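Local structure of putative DNA-binding protein (Streptomyces coelicolor, 2EWT) at residues K12-L22 with F61-P71. The protein probably binds DNA through a helix-turn-helix domain as BldD, a central regulator of aerial mycelium formation. Residues are numbered along the deposited sequence; the frame is centred on the assembly and turned at random.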
# COMPACT_ATOMS: atom_id res chain seq x y z
N LYS A 12 1.02 -7.46 11.13
CA LYS A 12 2.07 -6.47 11.35
C LYS A 12 1.48 -5.18 11.90
O LYS A 12 2.10 -4.51 12.72
CB LYS A 12 2.85 -6.21 10.05
CG LYS A 12 3.71 -7.40 9.65
CD LYS A 12 4.86 -7.01 8.74
CE LYS A 12 5.80 -8.20 8.55
NZ LYS A 12 6.93 -7.91 7.61
N LEU A 13 0.27 -4.84 11.46
CA LEU A 13 -0.40 -3.64 11.96
C LEU A 13 -0.66 -3.83 13.46
O LEU A 13 -0.49 -2.90 14.25
CB LEU A 13 -1.72 -3.41 11.23
CG LEU A 13 -1.63 -2.64 9.91
CD1 LEU A 13 -2.94 -2.75 9.14
CD2 LEU A 13 -1.30 -1.19 10.20
N ARG A 14 -1.08 -5.03 13.84
CA ARG A 14 -1.35 -5.33 15.24
C ARG A 14 -0.05 -5.31 16.06
O ARG A 14 -0.00 -4.75 17.15
CB ARG A 14 -2.04 -6.70 15.38
CG ARG A 14 -2.38 -7.06 16.83
CD ARG A 14 -2.89 -8.48 17.01
NE ARG A 14 -4.26 -8.68 16.53
CZ ARG A 14 -4.59 -9.01 15.29
NH1 ARG A 14 -3.65 -9.19 14.37
NH2 ARG A 14 -5.87 -9.19 14.97
N ALA A 15 1.00 -5.92 15.52
CA ALA A 15 2.28 -5.97 16.20
C ALA A 15 2.81 -4.56 16.48
O ALA A 15 3.17 -4.24 17.61
CB ALA A 15 3.29 -6.76 15.38
N ILE A 16 2.85 -3.72 15.45
CA ILE A 16 3.35 -2.36 15.62
C ILE A 16 2.53 -1.57 16.64
O ILE A 16 3.08 -0.81 17.44
CB ILE A 16 3.38 -1.61 14.26
CG1 ILE A 16 4.65 -2.00 13.49
CG2 ILE A 16 3.35 -0.10 14.47
CD1 ILE A 16 4.79 -3.48 13.23
N ARG A 17 1.21 -1.74 16.61
CA ARG A 17 0.34 -1.04 17.56
C ARG A 17 0.67 -1.44 18.99
O ARG A 17 0.95 -0.58 19.83
CB ARG A 17 -1.13 -1.37 17.29
CG ARG A 17 -2.06 -0.91 18.41
CD ARG A 17 -3.52 -1.14 18.06
NE ARG A 17 -3.88 -2.56 17.94
CZ ARG A 17 -3.97 -3.41 18.96
NH1 ARG A 17 -3.72 -3.01 20.20
NH2 ARG A 17 -4.35 -4.66 18.74
N THR A 18 0.63 -2.74 19.26
CA THR A 18 0.91 -3.26 20.59
C THR A 18 2.33 -2.96 21.04
O THR A 18 2.58 -2.67 22.21
CB THR A 18 0.69 -4.79 20.65
OG1 THR A 18 1.49 -5.43 19.65
CG2 THR A 18 -0.78 -5.12 20.40
N GLN A 19 3.27 -3.01 20.10
CA GLN A 19 4.67 -2.74 20.40
C GLN A 19 4.91 -1.39 21.06
O GLN A 19 5.83 -1.25 21.87
CB GLN A 19 5.52 -2.84 19.13
CG GLN A 19 5.98 -4.25 18.82
CD GLN A 19 6.78 -4.32 17.53
OE1 GLN A 19 7.59 -3.45 17.24
NE2 GLN A 19 6.56 -5.38 16.76
N GLN A 20 4.10 -0.40 20.72
CA GLN A 20 4.26 0.91 21.32
C GLN A 20 3.26 1.15 22.45
O GLN A 20 2.95 2.29 22.79
CB GLN A 20 4.15 2.01 20.26
CG GLN A 20 2.84 2.07 19.53
CD GLN A 20 2.92 2.97 18.32
OE1 GLN A 20 3.56 2.63 17.32
NE2 GLN A 20 2.30 4.13 18.40
N GLY A 21 2.77 0.05 23.01
CA GLY A 21 1.85 0.11 24.13
C GLY A 21 0.45 0.67 23.95
O GLY A 21 -0.15 1.16 24.91
N LEU A 22 -0.09 0.59 22.74
CA LEU A 22 -1.43 1.10 22.49
C LEU A 22 -2.45 -0.03 22.32
O LEU A 22 -2.19 -1.01 21.63
CB LEU A 22 -1.44 1.96 21.22
CG LEU A 22 -0.71 3.30 21.23
CD1 LEU A 22 -0.76 3.92 19.85
CD2 LEU A 22 -1.35 4.22 22.26
N PHE A 61 0.91 7.55 11.62
CA PHE A 61 0.32 7.59 12.95
C PHE A 61 1.16 6.82 13.96
O PHE A 61 1.44 7.31 15.06
CB PHE A 61 -1.10 7.01 12.92
CG PHE A 61 -1.74 6.90 14.28
CD1 PHE A 61 -2.14 8.03 14.97
CD2 PHE A 61 -1.91 5.65 14.87
CE1 PHE A 61 -2.71 7.93 16.24
CE2 PHE A 61 -2.48 5.54 16.14
CZ PHE A 61 -2.88 6.68 16.82
N TYR A 62 1.57 5.62 13.59
CA TYR A 62 2.38 4.78 14.46
C TYR A 62 3.84 5.21 14.51
O TYR A 62 4.60 4.72 15.34
CB TYR A 62 2.27 3.32 14.04
CG TYR A 62 0.92 2.70 14.35
CD1 TYR A 62 0.38 2.78 15.64
CD2 TYR A 62 0.18 2.03 13.37
CE1 TYR A 62 -0.86 2.21 15.95
CE2 TYR A 62 -1.06 1.45 13.67
CZ TYR A 62 -1.57 1.55 14.96
OH TYR A 62 -2.79 0.98 15.26
N GLY A 63 4.22 6.12 13.61
CA GLY A 63 5.59 6.60 13.59
C GLY A 63 6.60 5.61 13.04
O GLY A 63 7.76 5.60 13.46
N VAL A 64 6.17 4.76 12.11
CA VAL A 64 7.05 3.77 11.51
C VAL A 64 6.98 3.84 9.99
O VAL A 64 6.00 4.32 9.43
CB VAL A 64 6.66 2.33 11.93
CG1 VAL A 64 6.67 2.21 13.44
CG2 VAL A 64 5.29 1.98 11.37
N PRO A 65 8.04 3.37 9.30
CA PRO A 65 8.05 3.39 7.84
C PRO A 65 7.04 2.37 7.32
O PRO A 65 6.81 1.35 7.96
CB PRO A 65 9.48 2.99 7.50
CG PRO A 65 10.26 3.45 8.70
CD PRO A 65 9.37 3.03 9.83
N VAL A 66 6.44 2.64 6.16
CA VAL A 66 5.47 1.71 5.58
C VAL A 66 6.07 0.31 5.47
O VAL A 66 5.39 -0.69 5.70
CB VAL A 66 5.00 2.18 4.18
CG1 VAL A 66 6.19 2.31 3.25
CG2 VAL A 66 3.99 1.20 3.61
N GLN A 67 7.35 0.24 5.12
CA GLN A 67 8.04 -1.04 4.97
C GLN A 67 7.87 -1.96 6.18
O GLN A 67 7.73 -3.17 6.03
CB GLN A 67 9.52 -0.81 4.69
CG GLN A 67 10.26 -2.06 4.25
CD GLN A 67 9.68 -2.66 2.99
OE1 GLN A 67 9.60 -1.99 1.95
NE2 GLN A 67 9.28 -3.92 3.06
N GLU A 68 7.89 -1.39 7.38
CA GLU A 68 7.75 -2.18 8.60
C GLU A 68 6.41 -2.90 8.71
O GLU A 68 6.28 -3.87 9.45
CB GLU A 68 7.94 -1.29 9.84
CG GLU A 68 9.38 -1.01 10.21
CD GLU A 68 9.51 -0.38 11.58
OE1 GLU A 68 8.94 -0.93 12.55
OE2 GLU A 68 10.17 0.67 11.70
N LEU A 69 5.42 -2.41 7.97
CA LEU A 69 4.09 -3.00 8.00
C LEU A 69 3.81 -3.97 6.85
O LEU A 69 2.79 -4.66 6.85
CB LEU A 69 3.04 -1.89 7.99
CG LEU A 69 3.11 -0.85 9.12
CD1 LEU A 69 2.08 0.24 8.87
CD2 LEU A 69 2.86 -1.53 10.47
N LEU A 70 4.72 -4.03 5.89
CA LEU A 70 4.53 -4.90 4.73
C LEU A 70 4.92 -6.36 4.97
O LEU A 70 6.00 -6.64 5.49
CB LEU A 70 5.33 -4.36 3.53
CG LEU A 70 4.90 -3.01 2.96
CD1 LEU A 70 5.78 -2.64 1.78
CD2 LEU A 70 3.44 -3.07 2.54
N PRO A 71 4.04 -7.31 4.60
CA PRO A 71 4.30 -8.74 4.77
C PRO A 71 5.60 -9.16 4.10
O PRO A 71 6.00 -8.49 3.12
CB PRO A 71 3.09 -9.39 4.12
CG PRO A 71 2.00 -8.39 4.35
CD PRO A 71 2.69 -7.09 4.05
OXT PRO A 71 6.19 -10.18 4.53
O HOH W 1 8.68 -9.46 5.07
O HOH W 2 8.43 -5.92 9.32
O HOH W 3 -2.94 -1.40 14.02
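Ile16 fits between Tyr62 and Leu69 and splits its two branches between them. Its CG2, placed anti to the backbone N (chi1 for CG1 is -81°), meets the root of the tyrosine obliquely, 3.6 Å from Tyr62 CB, while Ile16 CG1 meets Leu69 CD2 at 3.5 Å. Leu13 joins from the preceding helical turn: its CD2 touches Leu69 CD1, the two side chains crossing at about a right angle, and also reaches the edge of the Tyr62 ring, as does Leu22 CD1 elsewhere on the rim. Arg17 runs alongside the tyrosine, its CB 3.5 Å from Tyr62 OH, and bends at chi3 (66°) toward Glu44, its salt-bridge partner; Arg17 NH1 also bonds Leu22 O at 2.9 Å.

The one direct hydrogen bond assigned between the segments is made by Lys12. Its extended chain carries NZ to a hydrogen bond with Leu70 O at 2.6 Å, the donor tilted 34° from the carbonyl plane, with a long salt bridge to the C-terminal carboxylate of Pro71. One water links Lys12 NZ to Glu68 O; another joins Tyr62 OH to Leu13 O, its bond to the carbonyl being weak. Replacing Tyr62 by an alanine would probably open a gap beside Ile16 and Arg17 and leave the second water without its hydroxyl mate.

The chain leaves helix 52-62 through a Schellman motif at Gly63 and runs back along helix 3-19 within the all-helical helix-turn-helix domain. Val27 and Val40 of helices 24-30 and 37-45 also pack on Tyr62, and Leu55 and Ala59 of helix 52-62 back Leu69.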